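Hypothetical protein SSO2273 (Sulfolobus solfataricus, PDB 2X4H) probably acts as a metal-dependent, DNA-binding transcriptional repressor of the DtxR/MntR family, and binds zinc ions. Local coordinates at residues R14-L19 against Y80-H85; L19-R24 against K39-A44. All blocks are in the same frame, centred on the assembly; numbering follows the deposited sequence.

Both contacts use helix 13-27: its first turns face helix 72-94 in contact 1, and its middle faces the end of helix 34-41 in contact 2. Both are partly buried. Contact 1, about 1 Å from the centre of the chain, has Leu81 buried and is wholly apolar, an aromatic ring against two aliphatic side chains, with zinc ligands on both helices. Contact 2, nested inside the chain loop that contact 1 closes, has its centre about 13 Å from that of the chain; Thr21 is buried but Arg24 exposed, and a salt bridge mixes with threonine-leucine packing. Tyr18 and Ser17 join them, since the Tyr18 ring and Ser17 CB both pack on Leu41.

Contact 1: R14-L19 against Y80-H85. With ZN (zinc ion), chain K; ZN (zinc ion), chain M.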
ATOM      1  N   ARG C  14       6.922 -11.173   1.494  1.00 50.44           N
ATOM      2  CA  ARG C  14       6.585 -11.154   0.079  1.00 50.06           C
ATOM      3  C   ARG C  14       7.214  -9.962  -0.631  1.00 47.60           C
ATOM      4  O   ARG C  14       7.691 -10.097  -1.749  1.00 47.37           O
ATOM      5  CB  ARG C  14       5.075 -11.099  -0.113  1.00 51.56           C
ATOM      6  CG  ARG C  14       4.405 -12.398   0.231  1.00 56.99           C
ATOM      7  CD  ARG C  14       2.944 -12.164   0.636  1.00 62.26           C
ATOM      8  NE  ARG C  14       2.260 -13.414   0.910  1.00 67.72           N
ATOM      9  CZ  ARG C  14       2.391 -14.112   2.039  1.00 72.31           C
ATOM     10  NH1 ARG C  14       3.166 -13.682   3.024  1.00 72.01           N
ATOM     11  NH2 ARG C  14       1.733 -15.252   2.190  1.00 76.10           N
ATOM     12  N   GLU C  15       7.206  -8.807   0.030  1.00 46.10           N
ATOM     13  CA  GLU C  15       7.876  -7.616  -0.475  1.00 45.14           C
ATOM     14  C   GLU C  15       9.360  -7.846  -0.656  1.00 45.58           C
ATOM     15  O   GLU C  15       9.951  -7.456  -1.679  1.00 46.27           O
ATOM     16  CB  GLU C  15       7.636  -6.430   0.460  1.00 46.41           C
ATOM     17  CG  GLU C  15       6.248  -5.777   0.319  1.00 45.20           C
ATOM     18  CD  GLU C  15       5.930  -4.791   1.428  1.00 48.17           C
ATOM     19  OE1 GLU C  15       6.600  -4.813   2.462  1.00 54.44           O
ATOM     20  OE2 GLU C  15       4.995  -3.975   1.296  1.00 54.33           O
ATOM     21  N   PHE C  16       9.963  -8.509   0.329  1.00 45.80           N
ATOM     22  CA  PHE C  16      11.336  -8.924   0.233  1.00 46.73           C
ATOM     23  C   PHE C  16      11.639  -9.664  -1.076  1.00 46.77           C
ATOM     24  O   PHE C  16      12.608  -9.337  -1.753  1.00 47.60           O
ATOM     25  CB  PHE C  16      11.672  -9.814   1.426  1.00 48.18           C
ATOM     26  CG  PHE C  16      13.107 -10.169   1.538  1.00 50.57           C
ATOM     27  CD1 PHE C  16      14.065  -9.186   1.703  1.00 52.05           C
ATOM     28  CD2 PHE C  16      13.504 -11.501   1.557  1.00 53.94           C
ATOM     29  CE1 PHE C  16      15.396  -9.517   1.855  1.00 54.92           C
ATOM     30  CE2 PHE C  16      14.836 -11.834   1.705  1.00 57.91           C
ATOM     31  CZ  PHE C  16      15.782 -10.839   1.843  1.00 57.57           C
ATOM     32  N   SER C  17      10.829 -10.668  -1.407  1.00 46.75           N
ATOM     33  CA  SER C  17      10.962 -11.402  -2.680  1.00 48.44           C
ATOM     34  C   SER C  17      10.892 -10.503  -3.914  1.00 47.99           C
ATOM     35  O   SER C  17      11.661 -10.671  -4.859  1.00 49.65           O
ATOM     36  CB  SER C  17       9.887 -12.485  -2.786  1.00 49.23           C
ATOM     37  OG  SER C  17      10.232 -13.574  -1.963  1.00 52.70           O
ATOM     38  N   TYR C  18       9.947  -9.560  -3.906  1.00 56.38           N
ATOM     39  CA  TYR C  18       9.840  -8.588  -4.990  1.00 54.99           C
ATOM     40  C   TYR C  18      11.144  -7.847  -5.139  1.00 54.25           C
ATOM     41  O   TYR C  18      11.677  -7.754  -6.232  1.00 54.21           O
ATOM     42  CB  TYR C  18       8.734  -7.562  -4.720  1.00 54.24           C
ATOM     43  CG  TYR C  18       7.375  -7.918  -5.249  1.00 54.57           C
ATOM     44  CD1 TYR C  18       6.616  -8.933  -4.665  1.00 55.58           C
ATOM     45  CD2 TYR C  18       6.811  -7.199  -6.303  1.00 55.00           C
ATOM     46  CE1 TYR C  18       5.346  -9.258  -5.144  1.00 56.82           C
ATOM     47  CE2 TYR C  18       5.543  -7.506  -6.781  1.00 56.95           C
ATOM     48  CZ  TYR C  18       4.813  -8.530  -6.200  1.00 57.80           C
ATOM     49  OH  TYR C  18       3.560  -8.824  -6.686  1.00 61.32           O
ATOM     50  N   LEU C  19      11.653  -7.318  -4.029  1.00 54.31           N
ATOM     51  CA  LEU C  19      12.841  -6.472  -4.061  1.00 55.05           C
ATOM     52  C   LEU C  19      14.087  -7.221  -4.476  1.00 56.95           C
ATOM     53  O   LEU C  19      14.964  -6.638  -5.110  1.00 57.47           O
ATOM     54  CB  LEU C  19      13.105  -5.793  -2.718  1.00 55.39           C
ATOM     55  CG  LEU C  19      12.038  -4.843  -2.175  1.00 55.08           C
ATOM     56  CD1 LEU C  19      12.578  -4.143  -0.945  1.00 55.29           C
ATOM     57  CD2 LEU C  19      11.563  -3.825  -3.224  1.00 52.61           C
ATOM     58  N   TYR C  80      18.444  -5.129   5.877  1.00 50.38           N
ATOM     59  CA  TYR C  80      17.958  -5.116   7.232  1.00 50.36           C
ATOM     60  C   TYR C  80      17.159  -6.404   7.550  1.00 48.14           C
ATOM     61  O   TYR C  80      17.323  -6.986   8.639  1.00 46.38           O
ATOM     62  CB  TYR C  80      17.169  -3.848   7.552  1.00 53.00           C
ATOM     63  CG  TYR C  80      16.509  -4.029   8.855  1.00 55.07           C
ATOM     64  CD1 TYR C  80      17.265  -4.099  10.034  1.00 57.18           C
ATOM     65  CD2 TYR C  80      15.136  -4.254   8.932  1.00 59.05           C
ATOM     66  CE1 TYR C  80      16.651  -4.357  11.263  1.00 57.88           C
ATOM     67  CE2 TYR C  80      14.510  -4.502  10.159  1.00 59.84           C
ATOM     68  CZ  TYR C  80      15.263  -4.541  11.310  1.00 59.87           C
ATOM     69  OH  TYR C  80      14.606  -4.761  12.494  1.00 63.02           O
ATOM     70  N   LEU C  81      16.356  -6.893   6.607  1.00 47.88           N
ATOM     71  CA  LEU C  81      15.678  -8.184   6.832  1.00 46.70           C
ATOM     72  C   LEU C  81      16.659  -9.392   6.860  1.00 45.07           C
ATOM     73  O   LEU C  81      16.456 -10.363   7.603  1.00 42.92           O
ATOM     74  CB  LEU C  81      14.576  -8.407   5.808  1.00 48.23           C
ATOM     75  CG  LEU C  81      13.752  -9.691   5.861  1.00 48.39           C
ATOM     76  CD1 LEU C  81      13.371 -10.025   7.285  1.00 49.12           C
ATOM     77  CD2 LEU C  81      12.486  -9.521   4.998  1.00 51.54           C
ATOM     78  N   ILE C  82      17.710  -9.325   6.052  1.00 45.64           N
ATOM     79  CA  ILE C  82      18.709 -10.388   5.985  1.00 44.39           C
ATOM     80  C   ILE C  82      19.444 -10.451   7.302  1.00 43.12           C
ATOM     81  O   ILE C  82      19.619 -11.527   7.872  1.00 43.04           O
ATOM     82  CB  ILE C  82      19.689 -10.177   4.818  1.00 45.81           C
ATOM     83  CG1 ILE C  82      19.008 -10.533   3.480  1.00 46.85           C
ATOM     84  CG2 ILE C  82      20.981 -11.008   5.040  1.00 44.28           C
ATOM     85  CD1 ILE C  82      19.766 -10.119   2.207  1.00 47.84           C
ATOM     86  N   LYS C  83      19.847  -9.285   7.795  1.00 43.32           N
ATOM     87  CA  LYS C  83      20.443  -9.128   9.116  1.00 41.42           C
ATOM     88  C   LYS C  83      19.492  -9.653  10.193  1.00 40.20           C
ATOM     89  O   LYS C  83      19.902 -10.371  11.089  1.00 39.35           O
ATOM     90  CB  LYS C  83      20.786  -7.643   9.353  1.00 42.69           C
ATOM     91  CG  LYS C  83      21.525  -7.343  10.651  1.00 43.12           C
ATOM     92  CD  LYS C  83      21.953  -5.886  10.838  1.00 45.01           C
ATOM     93  CE  LYS C  83      22.745  -5.757  12.146  1.00 46.90           C
ATOM     94  NZ  LYS C  83      23.268  -4.389  12.462  1.00 51.00           N
ATOM     95  N   ALA C  84      18.211  -9.311  10.113  1.00 40.75           N
ATOM     96  CA  ALA C  84      17.249  -9.754  11.135  1.00 40.21           C
ATOM     97  C   ALA C  84      17.088 -11.276  11.150  1.00 39.09           C
ATOM     98  O   ALA C  84      17.119 -11.876  12.216  1.00 38.43           O
ATOM     99  CB  ALA C  84      15.867  -9.059  10.964  1.00 40.83           C
ATOM    100  N   HIS C  85      16.945 -11.879   9.976  1.00 39.45           N
ATOM    101  CA  HIS C  85      16.767 -13.315   9.851  1.00 40.21           C
ATOM    102  C   HIS C  85      17.969 -14.044  10.471  1.00 40.00           C
ATOM    103  O   HIS C  85      17.819 -14.923  11.328  1.00 40.33           O
ATOM    104  CB  HIS C  85      16.564 -13.727   8.363  1.00 42.01           C
ATOM    105  CG  HIS C  85      16.575 -15.211   8.139  1.00 43.58           C
ATOM    106  ND1 HIS C  85      15.522 -16.030   8.504  1.00 43.81           N
ATOM    107  CD2 HIS C  85      17.550 -16.032   7.667  1.00 44.43           C
ATOM    108  CE1 HIS C  85      15.838 -17.286   8.228  1.00 45.87           C
ATOM    109  NE2 HIS C  85      17.075 -17.318   7.749  1.00 44.64           N
TER
HETATM  110 ZN    ZN K1141       3.468  -4.757   0.019  1.00 50.28          ZN
HETATM  111 ZN    ZN M1139      17.821 -19.063   7.409  1.00 48.13          ZN
HETATM  112  O   HOH W   1      19.459 -18.145   6.223  1.00 16.81           O
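Helix 13-27 meets the long helix 72-94 where Phe16 faces Leu81, their CA atoms 7.9 Å apart, so side chains alone bridge the gap. CG anti to the backbone N (chi1 -173°) carries the Phe16 ring across to helix 72-94, its CB end at Leu81 and CZ at Ile82. Leu81 lays one branch over a ring face: CD2 stands 4.0 Å from the ring centroid of Phe16, a CH-pi contact. The methyl is displaced toward the CB end, with Leu81 CD2 3.6 Å from Phe16 CG. Ile82 comes to the far end of the same ring instead, at its edge, where Ile82 CG1 lies 3.6 Å from Phe16 CZ. Ile78, a turn earlier on helix 72-94, also packs on Phe16. Without the ring, as with an alanine here, Leu81 CD2 would probably lose the face it rests on and Ile82 CG1 its edge contact, opening a gap between the helices. Zinc sites flank the packing. Glu15 OE2 binds one ion at 2.1 Å, together with Glu51 and with Glu50 and His54 of the second subunit, while Lys58 pairs with Glu15 OE1. His85 NE2 binds another at 1.9 Å with Glu89, Cys103 and a water. The contact joins the N-terminal DNA-binding region to the metal-binding and dimerisation region, the two-part architecture of DtxR/MntR repressors.

Contact 2: L19-R24 against K39-A44; sequences LLTIKR and KDLKIA
Charge pairing comes at the outer side of this contact, where Arg24 reaches from helix 13-27 to Asp40 on helix 34-41. Arg24 NH1 and Asp40 OD1 form a salt bridge at 3.4 Å, a rather long one. The carboxylate oxygen lies at the guanidinium edge, near its plane, but the two flat groups are turned 77° apart. A bend at chi3 (-57°) swings the Arg24 guanidinium toward the acid. Asp40 OD1 is also hydrogen-bonded to the hydroxyl of Tyr25, which helps fix the carboxylate. Both helices belong to the N-terminal DNA-binding region, of the helix-turn-helix class; helix 34-41 closes in a Schellman motif with Lys42 at positive phi, and Ala44 occupies the N-cap position before helix 45-57. Van der Waals packing lies beside the bridge. Thr21 turns its methyl to Asp40, with CG2 3.7 Å from Asp40 OD1 and Asp40 CB just beyond, and its hydroxyl side to Leu41, where Thr21 OG1 is 3.5 Å from Leu41 CD2. That oxygen is not left to the leucine: with OG1 anti to its own carbonyl carbon (chi1 -58°), it hydrogen-bonds to Ser17 O, one turn back in the same helix. Leu41 runs past Thr21 in the opposite direction.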
ATOM      1  N   LEU C  19      11.653  -7.318  -4.029  1.00 54.31           N
ATOM      2  CA  LEU C  19      12.841  -6.472  -4.061  1.00 55.05           C
ATOM      3  C   LEU C  19      14.087  -7.221  -4.476  1.00 56.95           C
ATOM      4  O   LEU C  19      14.964  -6.638  -5.110  1.00 57.47           O
ATOM      5  CB  LEU C  19      13.105  -5.793  -2.718  1.00 55.39           C
ATOM      6  CG  LEU C  19      12.038  -4.843  -2.175  1.00 55.08           C
ATOM      7  CD1 LEU C  19      12.578  -4.143  -0.945  1.00 55.29           C
ATOM      8  CD2 LEU C  19      11.563  -3.825  -3.224  1.00 52.61           C
ATOM      9  N   LEU C  20      14.187  -8.494  -4.112  1.00 58.64           N
ATOM     10  CA  LEU C  20      15.336  -9.300  -4.536  1.00 60.97           C
ATOM     11  C   LEU C  20      15.233  -9.590  -6.028  1.00 60.82           C
ATOM     12  O   LEU C  20      16.249  -9.685  -6.707  1.00 61.83           O
ATOM     13  CB  LEU C  20      15.434 -10.610  -3.747  1.00 63.25           C
ATOM     14  CG  LEU C  20      15.948 -10.477  -2.311  1.00 65.52           C
ATOM     15  CD1 LEU C  20      15.524 -11.665  -1.449  1.00 68.07           C
ATOM     16  CD2 LEU C  20      17.468 -10.306  -2.310  1.00 67.31           C
ATOM     17  N   THR C  21      14.010  -9.726  -6.539  1.00 59.82           N
ATOM     18  CA  THR C  21      13.819  -9.958  -7.968  1.00 60.36           C
ATOM     19  C   THR C  21      14.105  -8.700  -8.786  1.00 59.25           C
ATOM     20  O   THR C  21      14.714  -8.776  -9.838  1.00 59.82           O
ATOM     21  CB  THR C  21      12.412 -10.411  -8.288  1.00 60.43           C
ATOM     22  OG1 THR C  21      12.113 -11.602  -7.556  1.00 62.30           O
ATOM     23  CG2 THR C  21      12.296 -10.690  -9.760  1.00 62.15           C
ATOM     24  N   ILE C  22      13.648  -7.556  -8.296  1.00 58.26           N
ATOM     25  CA  ILE C  22      13.955  -6.267  -8.912  1.00 57.82           C
ATOM     26  C   ILE C  22      15.479  -6.006  -8.885  1.00 59.23           C
ATOM     27  O   ILE C  22      16.062  -5.586  -9.889  1.00 59.06           O
ATOM     28  CB  ILE C  22      13.171  -5.114  -8.206  1.00 56.88           C
ATOM     29  CG1 ILE C  22      11.678  -5.241  -8.481  1.00 55.57           C
ATOM     30  CG2 ILE C  22      13.685  -3.723  -8.640  1.00 57.58           C
ATOM     31  CD1 ILE C  22      10.813  -4.393  -7.563  1.00 53.72           C
ATOM     32  N   LYS C  23      16.124  -6.281  -7.755  1.00 60.52           N
ATOM     33  CA  LYS C  23      17.585  -6.045  -7.620  1.00 62.97           C
ATOM     34  C   LYS C  23      18.440  -6.840  -8.619  1.00 64.05           C
ATOM     35  O   LYS C  23      19.455  -6.343  -9.099  1.00 64.68           O
ATOM     36  CB  LYS C  23      18.057  -6.311  -6.174  1.00 64.97           C
ATOM     37  CG  LYS C  23      19.494  -5.849  -5.861  1.00 68.80           C
ATOM     38  CD  LYS C  23      19.872  -6.165  -4.424  1.00 72.48           C
ATOM     39  CE  LYS C  23      21.307  -5.749  -4.092  1.00 77.19           C
ATOM     40  NZ  LYS C  23      22.288  -6.545  -4.851  1.00 78.56           N
ATOM     41  N   ARG C  24      18.027  -8.065  -8.930  1.00 64.48           N
ATOM     42  CA  ARG C  24      18.754  -8.909  -9.885  1.00 66.75           C
ATOM     43  C   ARG C  24      18.852  -8.209 -11.255  1.00 66.11           C
ATOM     44  O   ARG C  24      19.933  -8.070 -11.800  1.00 67.87           O
ATOM     45  CB  ARG C  24      18.064 -10.283  -9.999  1.00 67.82           C
ATOM     46  CG  ARG C  24      18.832 -11.350 -10.773  1.00 71.70           C
ATOM     47  CD  ARG C  24      17.947 -12.537 -11.196  1.00 75.07           C
ATOM     48  NE  ARG C  24      17.268 -13.223 -10.082  1.00 77.62           N
ATOM     49  CZ  ARG C  24      15.940 -13.282  -9.882  1.00 78.47           C
ATOM     50  NH1 ARG C  24      15.072 -12.691 -10.708  1.00 77.55           N
ATOM     51  NH2 ARG C  24      15.459 -13.949  -8.835  1.00 79.33           N
ATOM     52  N   LYS C  39       6.655 -13.106 -14.089  1.00 60.68           N
ATOM     53  CA  LYS C  39       7.054 -14.449 -14.509  1.00 64.35           C
ATOM     54  C   LYS C  39       8.072 -15.080 -13.548  1.00 65.60           C
ATOM     55  O   LYS C  39       7.963 -16.276 -13.202  1.00 68.07           O
ATOM     56  CB  LYS C  39       7.613 -14.392 -15.930  1.00 67.18           C
ATOM     57  CG  LYS C  39       7.785 -15.752 -16.622  1.00 72.27           C
ATOM     58  CD  LYS C  39       8.345 -15.553 -18.037  1.00 76.05           C
ATOM     59  CE  LYS C  39       8.596 -16.865 -18.764  1.00 81.20           C
ATOM     60  NZ  LYS C  39       8.809 -16.605 -20.229  1.00 84.20           N
ATOM     61  N   ASP C  40       9.041 -14.287 -13.096  1.00 64.42           N
ATOM     62  CA  ASP C  40      10.037 -14.798 -12.137  1.00 66.40           C
ATOM     63  C   ASP C  40       9.383 -15.303 -10.838  1.00 65.43           C
ATOM     64  O   ASP C  40       9.728 -16.371 -10.351  1.00 67.84           O
ATOM     65  CB  ASP C  40      11.098 -13.734 -11.830  1.00 65.95           C
ATOM     66  CG  ASP C  40      11.912 -13.334 -13.067  1.00 68.52           C
ATOM     67  OD1 ASP C  40      12.600 -12.290 -13.031  1.00 67.32           O
ATOM     68  OD2 ASP C  40      11.860 -14.058 -14.085  1.00 71.87           O
ATOM     69  N   LEU C  41       8.411 -14.551 -10.313  1.00 62.53           N
ATOM     70  CA  LEU C  41       7.708 -14.925  -9.074  1.00 62.02           C
ATOM     71  C   LEU C  41       6.493 -15.832  -9.301  1.00 62.52           C
ATOM     72  O   LEU C  41       5.856 -16.258  -8.340  1.00 62.64           O
ATOM     73  CB  LEU C  41       7.277 -13.662  -8.315  1.00 59.31           C
ATOM     74  CG  LEU C  41       8.427 -12.792  -7.813  1.00 59.08           C
ATOM     75  CD1 LEU C  41       7.897 -11.476  -7.287  1.00 55.83           C
ATOM     76  CD2 LEU C  41       9.278 -13.552  -6.743  1.00 60.74           C
ATOM     77  N   LYS C  42       6.183 -16.135 -10.561  1.00 63.45           N
ATOM     78  CA  LYS C  42       5.042 -16.997 -10.912  1.00 64.70           C
ATOM     79  C   LYS C  42       3.720 -16.417 -10.419  1.00 62.17           C
ATOM     80  O   LYS C  42       2.926 -17.124  -9.791  1.00 62.86           O
ATOM     81  CB  LYS C  42       5.223 -18.425 -10.359  1.00 68.04           C
ATOM     82  CG  LYS C  42       6.544 -19.086 -10.736  1.00 72.87           C
ATOM     83  CD  LYS C  42       6.524 -20.615 -10.551  1.00 78.67           C
ATOM     84  CE  LYS C  42       6.505 -21.057  -9.078  1.00 80.55           C
ATOM     85  NZ  LYS C  42       5.152 -20.915  -8.450  1.00 78.88           N
ATOM     86  N   ILE C  43       3.502 -15.128 -10.688  1.00 59.72           N
ATOM     87  CA  ILE C  43       2.252 -14.438 -10.308  1.00 58.31           C
ATOM     88  C   ILE C  43       1.748 -13.503 -11.422  1.00 57.39           C
ATOM     89  O   ILE C  43       2.401 -13.357 -12.463  1.00 58.63           O
ATOM     90  CB  ILE C  43       2.398 -13.651  -8.960  1.00 57.01           C
ATOM     91  CG1 ILE C  43       3.422 -12.512  -9.098  1.00 56.26           C
ATOM     92  CG2 ILE C  43       2.738 -14.586  -7.818  1.00 57.07           C
ATOM     93  CD1 ILE C  43       3.776 -11.827  -7.772  1.00 56.78           C
ATOM     94  N   ALA C  44       0.600 -12.854 -11.194  1.00 56.80           N
ATOM     95  CA  ALA C  44      -0.081 -12.068 -12.237  1.00 56.85           C
ATOM     96  C   ALA C  44       0.468 -10.641 -12.353  1.00 55.39           C
ATOM     97  O   ALA C  44       0.768  -9.995 -11.339  1.00 54.04           O
ATOM     98  CB  ALA C  44      -1.565 -12.035 -11.993  1.00 57.62           C
TER